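DNA repair protein RAD7 (Saccharomyces cerevisiae, PDB 5ZB2) takes part, through a chain that includes its leucine-rich repeats and binds Elc1, in global genome nucleotide excision repair of nontranscribing DNA. Local coordinates at residues A260-K265 against S285-K290; S252-G257 against D277-D282; E338-L343 against L351-V356. All blocks are in the same frame, centred on the assembly; numbering follows the deposited sequence.

Contact 1: A260-K265 against S285-K290; sequences AFIPEK and SYFFSK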
ATOM      1  N   ALA A 260     -16.174 -44.002  23.605  1.00 35.80           N
ATOM      2  CA  ALA A 260     -14.926 -44.732  23.777  1.00 38.37           C
ATOM      3  C   ALA A 260     -13.804 -43.821  24.262  1.00 39.26           C
ATOM      4  O   ALA A 260     -13.026 -44.207  25.141  1.00 41.38           O
ATOM      5  CB  ALA A 260     -14.527 -45.402  22.463  1.00 38.37           C
ATOM      6  N   PHE A 261     -13.708 -42.607  23.713  1.00 37.49           N
ATOM      7  CA  PHE A 261     -12.488 -41.819  23.821  1.00 37.07           C
ATOM      8  C   PHE A 261     -12.645 -40.486  24.541  1.00 37.46           C
ATOM      9  O   PHE A 261     -11.655 -39.755  24.657  1.00 37.75           O
ATOM     10  CB  PHE A 261     -11.914 -41.562  22.423  1.00 36.26           C
ATOM     11  CG  PHE A 261     -11.581 -42.817  21.669  1.00 37.45           C
ATOM     12  CD1 PHE A 261     -10.605 -43.683  22.134  1.00 36.28           C
ATOM     13  CD2 PHE A 261     -12.237 -43.126  20.491  1.00 36.26           C
ATOM     14  CE1 PHE A 261     -10.295 -44.838  21.439  1.00 38.34           C
ATOM     15  CE2 PHE A 261     -11.929 -44.277  19.793  1.00 37.05           C
ATOM     16  CZ  PHE A 261     -10.958 -45.132  20.266  1.00 38.80           C
ATOM     17  N   ILE A 262     -13.831 -40.146  25.032  1.00 37.39           N
ATOM     18  CA  ILE A 262     -13.996 -38.937  25.838  1.00 39.90           C
ATOM     19  C   ILE A 262     -13.878 -39.337  27.305  1.00 41.27           C
ATOM     20  O   ILE A 262     -14.605 -40.234  27.755  1.00 40.65           O
ATOM     21  CB  ILE A 262     -15.341 -38.241  25.565  1.00 37.07           C
ATOM     22  CG1 ILE A 262     -15.440 -37.783  24.107  1.00 37.72           C
ATOM     23  CG2 ILE A 262     -15.543 -37.062  26.514  1.00 40.15           C
ATOM     24  CD1 ILE A 262     -14.478 -36.662  23.724  1.00 38.12           C
ATOM     25  N   PRO A 263     -12.996 -38.713  28.087  1.00 42.56           N
ATOM     26  CA  PRO A 263     -12.850 -39.118  29.490  1.00 44.43           C
ATOM     27  C   PRO A 263     -14.077 -38.770  30.314  1.00 46.03           C
ATOM     28  O   PRO A 263     -14.794 -37.805  30.030  1.00 43.40           O
ATOM     29  CB  PRO A 263     -11.624 -38.330  29.962  1.00 44.66           C
ATOM     30  CG  PRO A 263     -11.587 -37.134  29.078  1.00 46.06           C
ATOM     31  CD  PRO A 263     -12.102 -37.594  27.743  1.00 43.17           C
ATOM     32  N   GLU A 264     -14.304 -39.572  31.358  1.00 46.67           N
ATOM     33  CA  GLU A 264     -15.464 -39.367  32.221  1.00 50.97           C
ATOM     34  C   GLU A 264     -15.432 -37.983  32.854  1.00 49.84           C
ATOM     35  O   GLU A 264     -16.474 -37.332  32.995  1.00 49.45           O
ATOM     36  CB  GLU A 264     -15.515 -40.453  33.298  1.00 52.94           C
ATOM     37  CG  GLU A 264     -15.349 -41.866  32.760  1.00 72.31           C
ATOM     38  CD  GLU A 264     -15.670 -42.933  33.791  1.00 80.12           C
ATOM     39  OE1 GLU A 264     -16.766 -43.527  33.713  1.00 80.15           O
ATOM     40  OE2 GLU A 264     -14.828 -43.173  34.683  1.00 71.96           O
ATOM     41  N   LYS A 265     -14.246 -37.524  33.254  1.00 50.26           N
ATOM     42  CA  LYS A 265     -14.040 -36.133  33.651  1.00 50.47           C
ATOM     43  C   LYS A 265     -13.874 -35.337  32.361  1.00 47.17           C
ATOM     44  O   LYS A 265     -12.768 -35.007  31.925  1.00 46.30           O
ATOM     45  CB  LYS A 265     -12.828 -35.993  34.566  1.00 62.06           C
ATOM     46  CG  LYS A 265     -12.745 -37.033  35.671  1.00 69.45           C
ATOM     47  CD  LYS A 265     -13.958 -36.990  36.583  1.00 77.65           C
ATOM     48  CE  LYS A 265     -13.870 -38.053  37.666  1.00 82.58           C
ATOM     49  NZ  LYS A 265     -15.074 -38.056  38.539  1.00 93.04           N
ATOM     50  N   SER A 285     -28.214 -40.380  25.127  1.00 33.69           N
ATOM     51  CA  SER A 285     -28.484 -40.690  26.527  1.00 37.69           C
ATOM     52  C   SER A 285     -27.422 -41.633  27.072  1.00 36.35           C
ATOM     53  O   SER A 285     -26.873 -41.414  28.157  1.00 36.65           O
ATOM     54  CB  SER A 285     -29.874 -41.308  26.679  1.00 40.26           C
ATOM     55  OG  SER A 285     -30.889 -40.373  26.363  1.00 52.37           O
ATOM     56  N   TYR A 286     -27.111 -42.684  26.310  1.00 35.29           N
ATOM     57  CA  TYR A 286     -26.079 -43.635  26.706  1.00 35.28           C
ATOM     58  C   TYR A 286     -24.755 -42.928  26.962  1.00 38.26           C
ATOM     59  O   TYR A 286     -24.064 -43.218  27.948  1.00 37.18           O
ATOM     60  CB  TYR A 286     -25.945 -44.695  25.610  1.00 33.42           C
ATOM     61  CG  TYR A 286     -24.739 -45.600  25.675  1.00 35.16           C
ATOM     62  CD1 TYR A 286     -24.735 -46.731  26.482  1.00 33.72           C
ATOM     63  CD2 TYR A 286     -23.622 -45.353  24.886  1.00 33.42           C
ATOM     64  CE1 TYR A 286     -23.644 -47.575  26.525  1.00 34.11           C
ATOM     65  CE2 TYR A 286     -22.525 -46.192  24.923  1.00 35.35           C
ATOM     66  CZ  TYR A 286     -22.544 -47.301  25.743  1.00 34.12           C
ATOM     67  OH  TYR A 286     -21.458 -48.137  25.782  1.00 32.93           O
ATOM     68  N   PHE A 287     -24.402 -41.969  26.104  1.00 36.96           N
ATOM     69  CA  PHE A 287     -23.115 -41.296  26.226  1.00 36.13           C
ATOM     70  C   PHE A 287     -23.106 -40.319  27.395  1.00 37.89           C
ATOM     71  O   PHE A 287     -22.133 -40.255  28.154  1.00 36.97           O
ATOM     72  CB  PHE A 287     -22.788 -40.573  24.920  1.00 36.87           C
ATOM     73  CG  PHE A 287     -21.645 -39.619  25.034  1.00 37.13           C
ATOM     74  CD1 PHE A 287     -20.360 -40.082  25.274  1.00 36.10           C
ATOM     75  CD2 PHE A 287     -21.851 -38.257  24.897  1.00 35.76           C
ATOM     76  CE1 PHE A 287     -19.301 -39.201  25.381  1.00 37.55           C
ATOM     77  CE2 PHE A 287     -20.796 -37.367  24.999  1.00 38.46           C
ATOM     78  CZ  PHE A 287     -19.519 -37.838  25.243  1.00 38.44           C
ATOM     79  N   PHE A 288     -24.175 -39.532  27.547  1.00 38.61           N
ATOM     80  CA  PHE A 288     -24.186 -38.504  28.582  1.00 39.43           C
ATOM     81  C   PHE A 288     -24.188 -39.106  29.984  1.00 43.44           C
ATOM     82  O   PHE A 288     -23.606 -38.520  30.905  1.00 45.37           O
ATOM     83  CB  PHE A 288     -25.398 -37.585  28.400  1.00 40.63           C
ATOM     84  CG  PHE A 288     -25.286 -36.640  27.227  1.00 40.55           C
ATOM     85  CD1 PHE A 288     -24.069 -36.074  26.875  1.00 39.81           C
ATOM     86  CD2 PHE A 288     -26.403 -36.319  26.480  1.00 39.95           C
ATOM     87  CE1 PHE A 288     -23.974 -35.208  25.801  1.00 40.44           C
ATOM     88  CE2 PHE A 288     -26.314 -35.450  25.405  1.00 42.40           C
ATOM     89  CZ  PHE A 288     -25.102 -34.897  25.065  1.00 42.61           C
ATOM     90  N   SER A 289     -24.827 -40.262  30.178  1.00 42.96           N
ATOM     91  CA  SER A 289     -24.836 -40.858  31.508  1.00 46.19           C
ATOM     92  C   SER A 289     -23.456 -41.349  31.919  1.00 47.15           C
ATOM     93  O   SER A 289     -23.196 -41.494  33.117  1.00 47.43           O
ATOM     94  CB  SER A 289     -25.840 -42.009  31.571  1.00 46.16           C
ATOM     95  OG  SER A 289     -25.371 -43.133  30.850  1.00 43.86           O
ATOM     96  N   LYS A 290     -22.562 -41.586  30.959  1.00 45.32           N
ATOM     97  CA  LYS A 290     -21.232 -42.092  31.284  1.00 47.09           C
ATOM     98  C   LYS A 290     -20.297 -40.982  31.752  1.00 47.99           C
ATOM     99  O   LYS A 290     -19.453 -41.210  32.624  1.00 48.80           O
ATOM    100  CB  LYS A 290     -20.637 -42.798  30.067  1.00 47.39           C
ATOM    101  CG  LYS A 290     -19.208 -43.272  30.269  1.00 55.91           C
ATOM    102  CD  LYS A 290     -18.646 -43.872  29.001  1.00 55.48           C
ATOM    103  CE  LYS A 290     -17.298 -44.527  29.245  1.00 64.25           C
ATOM    104  NZ  LYS A 290     -16.266 -43.551  29.693  1.00 66.91           N
TER
HETATM  105  O   HOH W   1     -13.511 -42.979  28.918  1.00 54.95           O
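The ring of Phe287 turns an edge to Ile262. Its CE1 does the touching, 4.1 Å from Ile262 CB, which lies near the plane of the ring. This is an apolar edge contact between two buried residues. At chi1 168° the Phe287 ring extends opposite the backbone N, which brings its edge to the loop at Ile262. That loop starts here, since Ile262 is the first residue to leave helical backbone angles. Within 260-265, a second ring has a covered face: Ala260 CB sits 3.7 Å above the plane of Phe261, offset toward the rim.

The other half of the contact is polar and lies nearer the surface. Lys290 runs out extended and bends only at its last torsion (chi4 -63°). It crosses Glu264 at about a right angle. Lys290 NZ comes 3.6 Å from Glu264 CG but stays 4.1 Å from Glu264 OE1, beyond a salt bridge. The opposite charges probably still attract. A water makes the firmer link. It donates to Ile262 O at 3.2 Å and accepts from Lys290 NZ at 2.9 Å, so the loop carbonyl and the ammonium group are joined without touching.

Helix 281-290 lies between two other helices of the leucine-rich repeat array. Phe287 and Lys290 also touch Thr259 of helix 251-261. Phe288 reaches Leu315 and Glu314 of helix 309-320. The loop after helix 251-261 is held by backbone hydrogen bonding between Glu264 and Glu292.

Contact 2: S252-G257 against D277-D282; sequences SMIING and DQITTD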
ATOM      1  N   SER A 252     -23.047 -44.852  15.411  1.00 32.93           N
ATOM      2  CA  SER A 252     -21.734 -45.485  15.469  1.00 36.48           C
ATOM      3  C   SER A 252     -20.679 -44.504  15.961  1.00 33.56           C
ATOM      4  O   SER A 252     -19.837 -44.842  16.802  1.00 32.44           O
ATOM      5  CB  SER A 252     -21.359 -46.035  14.092  1.00 36.48           C
ATOM      6  OG  SER A 252     -20.030 -46.513  14.096  1.00 37.33           O
ATOM      7  N   MET A 253     -20.708 -43.275  15.441  1.00 34.18           N
ATOM      8  CA  MET A 253     -19.792 -42.247  15.926  1.00 34.95           C
ATOM      9  C   MET A 253     -19.995 -42.002  17.415  1.00 34.03           C
ATOM     10  O   MET A 253     -19.031 -41.746  18.148  1.00 33.48           O
ATOM     11  CB  MET A 253     -19.995 -40.951  15.138  1.00 33.52           C
ATOM     12  CG  MET A 253     -19.010 -39.849  15.477  1.00 34.45           C
ATOM     13  SD  MET A 253     -19.510 -38.804  16.864  1.00 39.74           S
ATOM     14  CE  MET A 253     -20.815 -37.832  16.106  1.00 36.18           C
ATOM     15  N   ILE A 254     -21.242 -42.091  17.880  1.00 32.26           N
ATOM     16  CA  ILE A 254     -21.539 -41.831  19.285  1.00 33.86           C
ATOM     17  C   ILE A 254     -21.066 -42.993  20.150  1.00 34.21           C
ATOM     18  O   ILE A 254     -20.450 -42.793  21.203  1.00 33.98           O
ATOM     19  CB  ILE A 254     -23.046 -41.579  19.479  1.00 34.92           C
ATOM     20  CG1 ILE A 254     -23.541 -40.436  18.581  1.00 35.37           C
ATOM     21  CG2 ILE A 254     -23.354 -41.303  20.954  1.00 34.27           C
ATOM     22  CD1 ILE A 254     -22.949 -39.081  18.898  1.00 39.56           C
ATOM     23  N   ILE A 255     -21.362 -44.221  19.725  1.00 33.04           N
ATOM     24  CA  ILE A 255     -21.065 -45.393  20.541  1.00 33.17           C
ATOM     25  C   ILE A 255     -19.584 -45.739  20.467  1.00 33.64           C
ATOM     26  O   ILE A 255     -18.936 -45.974  21.493  1.00 32.69           O
ATOM     27  CB  ILE A 255     -21.944 -46.578  20.098  1.00 31.60           C
ATOM     28  CG1 ILE A 255     -23.432 -46.211  20.191  1.00 31.77           C
ATOM     29  CG2 ILE A 255     -21.642 -47.823  20.932  1.00 32.73           C
ATOM     30  CD1 ILE A 255     -23.888 -45.772  21.568  1.00 32.42           C
ATOM     31  N   ASN A 256     -19.027 -45.778  19.260  1.00 32.11           N
ATOM     32  CA  ASN A 256     -17.659 -46.233  19.056  1.00 33.65           C
ATOM     33  C   ASN A 256     -16.635 -45.107  19.075  1.00 35.64           C
ATOM     34  O   ASN A 256     -15.432 -45.392  19.107  1.00 35.68           O
ATOM     35  CB  ASN A 256     -17.560 -46.989  17.729  1.00 33.19           C
ATOM     36  CG  ASN A 256     -18.560 -48.125  17.635  1.00 35.56           C
ATOM     37  OD1 ASN A 256     -19.396 -48.166  16.730  1.00 36.32           O
ATOM     38  ND2 ASN A 256     -18.483 -49.055  18.577  1.00 35.40           N
ATOM     39  N   GLY A 257     -17.073 -43.848  19.057  1.00 33.70           N
ATOM     40  CA  GLY A 257     -16.160 -42.718  19.060  1.00 34.09           C
ATOM     41  C   GLY A 257     -16.204 -41.893  20.329  1.00 35.14           C
ATOM     42  O   GLY A 257     -15.263 -41.921  21.129  1.00 36.14           O
ATOM     43  N   ASP A 277     -29.540 -35.916  11.528  1.00 49.48           N
ATOM     44  CA  ASP A 277     -30.847 -36.557  11.607  1.00 49.35           C
ATOM     45  C   ASP A 277     -30.776 -38.071  11.780  1.00 48.96           C
ATOM     46  O   ASP A 277     -31.830 -38.713  11.855  1.00 48.43           O
ATOM     47  CB  ASP A 277     -31.665 -36.231  10.352  1.00 53.32           C
ATOM     48  CG  ASP A 277     -31.169 -36.967   9.125  1.00 56.23           C
ATOM     49  OD1 ASP A 277     -29.940 -37.130   8.980  1.00 58.12           O
ATOM     50  OD2 ASP A 277     -32.010 -37.392   8.306  1.00 63.84           O
ATOM     51  N   GLN A 278     -29.582 -38.665  11.837  1.00 48.33           N
ATOM     52  CA  GLN A 278     -29.457 -40.101  12.069  1.00 46.51           C
ATOM     53  C   GLN A 278     -29.060 -40.446  13.500  1.00 43.45           C
ATOM     54  O   GLN A 278     -29.187 -41.609  13.894  1.00 41.28           O
ATOM     55  CB  GLN A 278     -28.442 -40.713  11.095  1.00 47.17           C
ATOM     56  CG  GLN A 278     -28.929 -40.737   9.650  1.00 50.44           C
ATOM     57  CD  GLN A 278     -28.066 -41.601   8.751  1.00 53.74           C
ATOM     58  OE1 GLN A 278     -28.267 -42.812   8.656  1.00 56.20           O
ATOM     59  NE2 GLN A 278     -27.104 -40.980   8.079  1.00 65.79           N
ATOM     60  N   ILE A 279     -28.607 -39.469  14.287  1.00 43.47           N
ATOM     61  CA  ILE A 279     -28.266 -39.711  15.682  1.00 40.98           C
ATOM     62  C   ILE A 279     -29.542 -39.832  16.504  1.00 42.15           C
ATOM     63  O   ILE A 279     -30.439 -38.981  16.420  1.00 41.02           O
ATOM     64  CB  ILE A 279     -27.359 -38.587  16.205  1.00 41.80           C
ATOM     65  CG1 ILE A 279     -26.040 -38.594  15.421  1.00 43.65           C
ATOM     66  CG2 ILE A 279     -27.123 -38.741  17.707  1.00 41.78           C
ATOM     67  CD1 ILE A 279     -25.020 -37.563  15.875  1.00 44.54           C
ATOM     68  N   THR A 280     -29.624 -40.883  17.317  1.00 37.98           N
ATOM     69  CA  THR A 280     -30.833 -41.196  18.066  1.00 38.57           C
ATOM     70  C   THR A 280     -30.757 -40.662  19.492  1.00 37.57           C
ATOM     71  O   THR A 280     -29.686 -40.358  20.021  1.00 36.39           O
ATOM     72  CB  THR A 280     -31.073 -42.709  18.110  1.00 38.55           C
ATOM     73  OG1 THR A 280     -30.063 -43.328  18.917  1.00 35.67           O
ATOM     74  CG2 THR A 280     -31.042 -43.302  16.708  1.00 40.35           C
ATOM     75  N   THR A 281     -31.933 -40.563  20.114  1.00 37.52           N
ATOM     76  CA  THR A 281     -32.011 -40.207  21.526  1.00 39.06           C
ATOM     77  C   THR A 281     -31.258 -41.213  22.385  1.00 38.97           C
ATOM     78  O   THR A 281     -30.623 -40.844  23.380  1.00 36.22           O
ATOM     79  CB  THR A 281     -33.476 -40.139  21.954  1.00 38.82           C
ATOM     80  OG1 THR A 281     -34.188 -39.267  21.068  1.00 44.35           O
ATOM     81  CG2 THR A 281     -33.606 -39.638  23.387  1.00 40.31           C
ATOM     82  N   ASP A 282     -31.321 -42.492  22.014  1.00 37.97           N
ATOM     83  CA  ASP A 282     -30.724 -43.545  22.826  1.00 38.97           C
ATOM     84  C   ASP A 282     -29.211 -43.389  22.915  1.00 37.11           C
ATOM     85  O   ASP A 282     -28.633 -43.462  24.007  1.00 34.45           O
ATOM     86  CB  ASP A 282     -31.095 -44.908  22.240  1.00 39.50           C
ATOM     87  CG  ASP A 282     -32.594 -45.144  22.223  1.00 47.18           C
ATOM     88  OD1 ASP A 282     -33.265 -44.752  23.200  1.00 44.72           O
ATOM     89  OD2 ASP A 282     -33.099 -45.713  21.232  1.00 53.29           O
TER
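Beside the contact of Ile254 with Ile279, Thr280 OG1 is gripped by two groups. It caps a backbone N at the start of helix 281-290, and it is hydrogen-bonded to Asp251 OD2 at the start of helix 251-261. Thr280 is the N-cap residue, so the cap of one helix is tied to the first turn of the helix before it.

The contact itself is apolar and buried. Ile254 and Ile279 cross at about a right angle. Ile254 CD1 meets Ile279 CD1 at 4.0 Å, and Ile254 CG1 lies 4.1 Å from Ile279 CG2. Ile279 extends straight to its tip (chi2 -178°), which brings CD1 over to the helix. Met253 adds a third group. Its chain bends at chi2 (-87°) and again at chi3 (-74°), and the methyl CE swings round to lie 4.2 Å from Ile279 CD1. Ile279 CD1 is thus met by both Met253 CE and Ile254 CD1. No hydrogen bond crosses between the segments.

Residues 252-257 lie within helix 251-261, which has a wider, pi-type turn at 253-257. Asn256 N bonds to Ser252 O at 2.8 Å, while the bond from Gly257 N to Met253 O is weak. A side chain at Gly257 would probably crowd Met253 O.

Around the contact, Ile254 and Ile279 both rest on Leu284 of helix 281-290. Met253 also touches Ile227 and Asp224 of helix 224-234. A helix packed by Ile254 and Met253 against the loop that leads into the next, capped helix fits the helical side of a leucine-rich repeat solenoid.

Contact 3: E338-L343 against L351-V356; sequences EAFVAL and LDLGFV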
ATOM      1  N   GLU A 338     -41.780 -32.691  29.618  1.00 54.42           N
ATOM      2  CA  GLU A 338     -40.952 -33.274  30.668  1.00 58.53           C
ATOM      3  C   GLU A 338     -39.491 -32.866  30.527  1.00 55.05           C
ATOM      4  O   GLU A 338     -38.793 -32.703  31.534  1.00 56.09           O
ATOM      5  CB  GLU A 338     -41.079 -34.799  30.651  1.00 62.05           C
ATOM      6  CG  GLU A 338     -40.379 -35.500  31.809  1.00 81.51           C
ATOM      7  CD  GLU A 338     -40.983 -35.150  33.156  1.00 92.56           C
ATOM      8  OE1 GLU A 338     -42.088 -34.565  33.178  1.00 79.73           O
ATOM      9  OE2 GLU A 338     -40.353 -35.459  34.190  1.00 91.03           O
ATOM     10  N   ALA A 339     -39.006 -32.704  29.293  1.00 52.53           N
ATOM     11  CA  ALA A 339     -37.624 -32.279  29.099  1.00 49.51           C
ATOM     12  C   ALA A 339     -37.360 -30.942  29.781  1.00 50.52           C
ATOM     13  O   ALA A 339     -36.321 -30.760  30.427  1.00 50.20           O
ATOM     14  CB  ALA A 339     -37.305 -32.187  27.607  1.00 46.24           C
ATOM     15  N   PHE A 340     -38.291 -29.996  29.655  1.00 51.86           N
ATOM     16  CA  PHE A 340     -38.082 -28.668  30.216  1.00 52.86           C
ATOM     17  C   PHE A 340     -38.301 -28.628  31.722  1.00 54.31           C
ATOM     18  O   PHE A 340     -37.858 -27.676  32.374  1.00 54.63           O
ATOM     19  CB  PHE A 340     -38.999 -27.663  29.522  1.00 53.21           C
ATOM     20  CG  PHE A 340     -38.787 -27.585  28.039  1.00 52.78           C
ATOM     21  CD1 PHE A 340     -37.722 -26.873  27.516  1.00 54.57           C
ATOM     22  CD2 PHE A 340     -39.644 -28.234  27.166  1.00 52.11           C
ATOM     23  CE1 PHE A 340     -37.521 -26.804  26.151  1.00 54.19           C
ATOM     24  CE2 PHE A 340     -39.447 -28.164  25.798  1.00 51.80           C
ATOM     25  CZ  PHE A 340     -38.385 -27.450  25.292  1.00 51.61           C
ATOM     26  N   VAL A 341     -38.966 -29.638  32.289  1.00 54.86           N
ATOM     27  CA  VAL A 341     -39.079 -29.728  33.741  1.00 55.91           C
ATOM     28  C   VAL A 341     -37.695 -29.739  34.371  1.00 54.55           C
ATOM     29  O   VAL A 341     -37.452 -29.075  35.387  1.00 54.49           O
ATOM     30  CB  VAL A 341     -39.892 -30.975  34.139  1.00 59.72           C
ATOM     31  CG1 VAL A 341     -39.966 -31.110  35.648  1.00 58.29           C
ATOM     32  CG2 VAL A 341     -41.295 -30.906  33.556  1.00 59.46           C
ATOM     33  N   ALA A 342     -36.761 -30.478  33.772  1.00 54.05           N
ATOM     34  CA  ALA A 342     -35.406 -30.584  34.294  1.00 53.74           C
ATOM     35  C   ALA A 342     -34.519 -29.410  33.908  1.00 54.96           C
ATOM     36  O   ALA A 342     -33.416 -29.287  34.451  1.00 56.30           O
ATOM     37  CB  ALA A 342     -34.759 -31.881  33.804  1.00 55.09           C
ATOM     38  N   LEU A 343     -34.965 -28.549  32.993  1.00 52.73           N
ATOM     39  CA  LEU A 343     -34.139 -27.446  32.504  1.00 52.09           C
ATOM     40  C   LEU A 343     -34.194 -26.300  33.512  1.00 53.03           C
ATOM     41  O   LEU A 343     -34.899 -25.302  33.342  1.00 52.22           O
ATOM     42  CB  LEU A 343     -34.603 -27.006  31.120  1.00 51.44           C
ATOM     43  CG  LEU A 343     -33.756 -25.951  30.404  1.00 51.30           C
ATOM     44  CD1 LEU A 343     -32.303 -26.386  30.296  1.00 49.58           C
ATOM     45  CD2 LEU A 343     -34.329 -25.673  29.020  1.00 50.12           C
ATOM     46  N   LEU A 351     -31.649 -19.371  25.113  1.00 48.01           N
ATOM     47  CA  LEU A 351     -32.280 -20.658  24.838  1.00 46.79           C
ATOM     48  C   LEU A 351     -33.038 -20.565  23.524  1.00 47.34           C
ATOM     49  O   LEU A 351     -33.966 -19.762  23.395  1.00 47.42           O
ATOM     50  CB  LEU A 351     -33.219 -21.063  25.981  1.00 46.72           C
ATOM     51  CG  LEU A 351     -33.936 -22.410  25.848  1.00 45.03           C
ATOM     52  CD1 LEU A 351     -32.947 -23.571  25.807  1.00 44.95           C
ATOM     53  CD2 LEU A 351     -34.930 -22.594  26.984  1.00 47.52           C
ATOM     54  N   ASP A 352     -32.647 -21.390  22.555  1.00 44.64           N
ATOM     55  CA  ASP A 352     -33.266 -21.412  21.233  1.00 45.25           C
ATOM     56  C   ASP A 352     -34.258 -22.571  21.189  1.00 42.87           C
ATOM     57  O   ASP A 352     -33.856 -23.739  21.160  1.00 40.03           O
ATOM     58  CB  ASP A 352     -32.205 -21.550  20.141  1.00 43.92           C
ATOM     59  CG  ASP A 352     -32.783 -21.463  18.736  1.00 44.99           C
ATOM     60  OD1 ASP A 352     -34.014 -21.606  18.570  1.00 45.33           O
ATOM     61  OD2 ASP A 352     -31.995 -21.263  17.790  1.00 44.79           O
ATOM     62  N   LEU A 353     -35.552 -22.246  21.186  1.00 44.07           N
ATOM     63  CA  LEU A 353     -36.610 -23.246  21.103  1.00 43.43           C
ATOM     64  C   LEU A 353     -37.404 -23.130  19.809  1.00 44.80           C
ATOM     65  O   LEU A 353     -38.559 -23.567  19.751  1.00 45.77           O
ATOM     66  CB  LEU A 353     -37.547 -23.135  22.306  1.00 44.01           C
ATOM     67  CG  LEU A 353     -36.897 -23.303  23.678  1.00 45.05           C
ATOM     68  CD1 LEU A 353     -37.927 -23.115  24.774  1.00 47.83           C
ATOM     69  CD2 LEU A 353     -36.219 -24.665  23.812  1.00 45.16           C
ATOM     70  N   GLY A 354     -36.806 -22.558  18.769  1.00 45.36           N
ATOM     71  CA  GLY A 354     -37.483 -22.404  17.500  1.00 48.01           C
ATOM     72  C   GLY A 354     -37.936 -23.722  16.914  1.00 46.87           C
ATOM     73  O   GLY A 354     -37.150 -24.669  16.804  1.00 44.26           O
ATOM     74  N   PHE A 355     -39.211 -23.788  16.531  1.00 49.52           N
ATOM     75  CA  PHE A 355     -39.800 -24.981  15.926  1.00 50.28           C
ATOM     76  C   PHE A 355     -39.836 -26.159  16.898  1.00 49.44           C
ATOM     77  O   PHE A 355     -39.839 -27.317  16.478  1.00 50.97           O
ATOM     78  CB  PHE A 355     -39.064 -25.378  14.643  1.00 51.03           C
ATOM     79  CG  PHE A 355     -39.170 -24.359  13.546  1.00 52.65           C
ATOM     80  CD1 PHE A 355     -40.294 -24.311  12.736  1.00 54.61           C
ATOM     81  CD2 PHE A 355     -38.147 -23.451  13.322  1.00 51.26           C
ATOM     82  CE1 PHE A 355     -40.399 -23.373  11.725  1.00 52.89           C
ATOM     83  CE2 PHE A 355     -38.245 -22.512  12.311  1.00 53.91           C
ATOM     84  CZ  PHE A 355     -39.373 -22.473  11.512  1.00 54.24           C
ATOM     85  N   VAL A 356     -39.865 -25.881  18.202  1.00 47.75           N
ATOM     86  CA  VAL A 356     -40.035 -26.922  19.212  1.00 49.80           C
ATOM     87  C   VAL A 356     -41.534 -27.052  19.465  1.00 51.32           C
ATOM     88  O   VAL A 356     -42.131 -26.265  20.204  1.00 49.66           O
ATOM     89  CB  VAL A 356     -39.256 -26.617  20.492  1.00 47.38           C
ATOM     90  CG1 VAL A 356     -39.442 -27.740  21.505  1.00 47.32           C
ATOM     91  CG2 VAL A 356     -37.777 -26.452  20.176  1.00 44.97           C
TER
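Phe340 and Leu343 face Leu351, Leu353 and Val356 from a weakly bonded helical turn, with the CA atoms of Phe340 and Leu353 10.7 Å apart; opposite them a short strand runs into a type II beta turn, Leu353 to Val356. With Phe340 CG opposite the carbonyl carbon and beside the backbone N (chi1 -59°), the ring is directed at Leu353 and Val356. It meets them by its edge. Leu353 CD2 lies close to the ring plane, tight against Phe340 CE1 at 3.4 Å. Val356 CG1 is in the plane, 3.9 Å from Phe340 CZ. Both side chains come from the direction opposite to the ring. Leu343 and Leu351 reach toward each other tip to tip, with their CD2 atoms 3.7 Å apart. Replacing Phe340 with an alanine would probably open a gap beside Leu353 CD2 and Val356 CG1, which would lose the ring edge they pack on.

An Asx turn shapes the end of the strand. Gly354 N bonds to Asp352 OD1 at 3.0 Å and nearly straight (166°). Asn330 ND2 is hydrogen-bonded to the same oxygen. Leu367 of helix 361-370 packs on Leu343, Leu351 and Leu353, and Leu327 of the preceding strand packs on Leu343 and Leu351. Leu351 and Leu353, either side of Asp352, form the Leu-x-Leu of a leucine-rich repeat, with both leucines turned into the hydrophobic core of the solenoid.

Along the chain, contact 2 opens first at 252-257, and contact 1 opens at 260-265 on the end of the same helix. Contact 2 then closes at 277-282 and contact 1 at 285-290, so the two cross. Contact 2 ties helix 251-261 to the loop entering helix 281-290; contact 1 ties the loop leaving helix 251-261 to helix 281-290. They touch directly: Tyr286 CD2 lies 3.4 Å from Ile255 CD1. Contact 3 comes later, in series, and closes the short loop from helix 337-341 to strand 350-352. Its centre is about 23 Å from that of contact 1, without touch. It sets a helical turn and Leu343 against a strand and the turn that follows it.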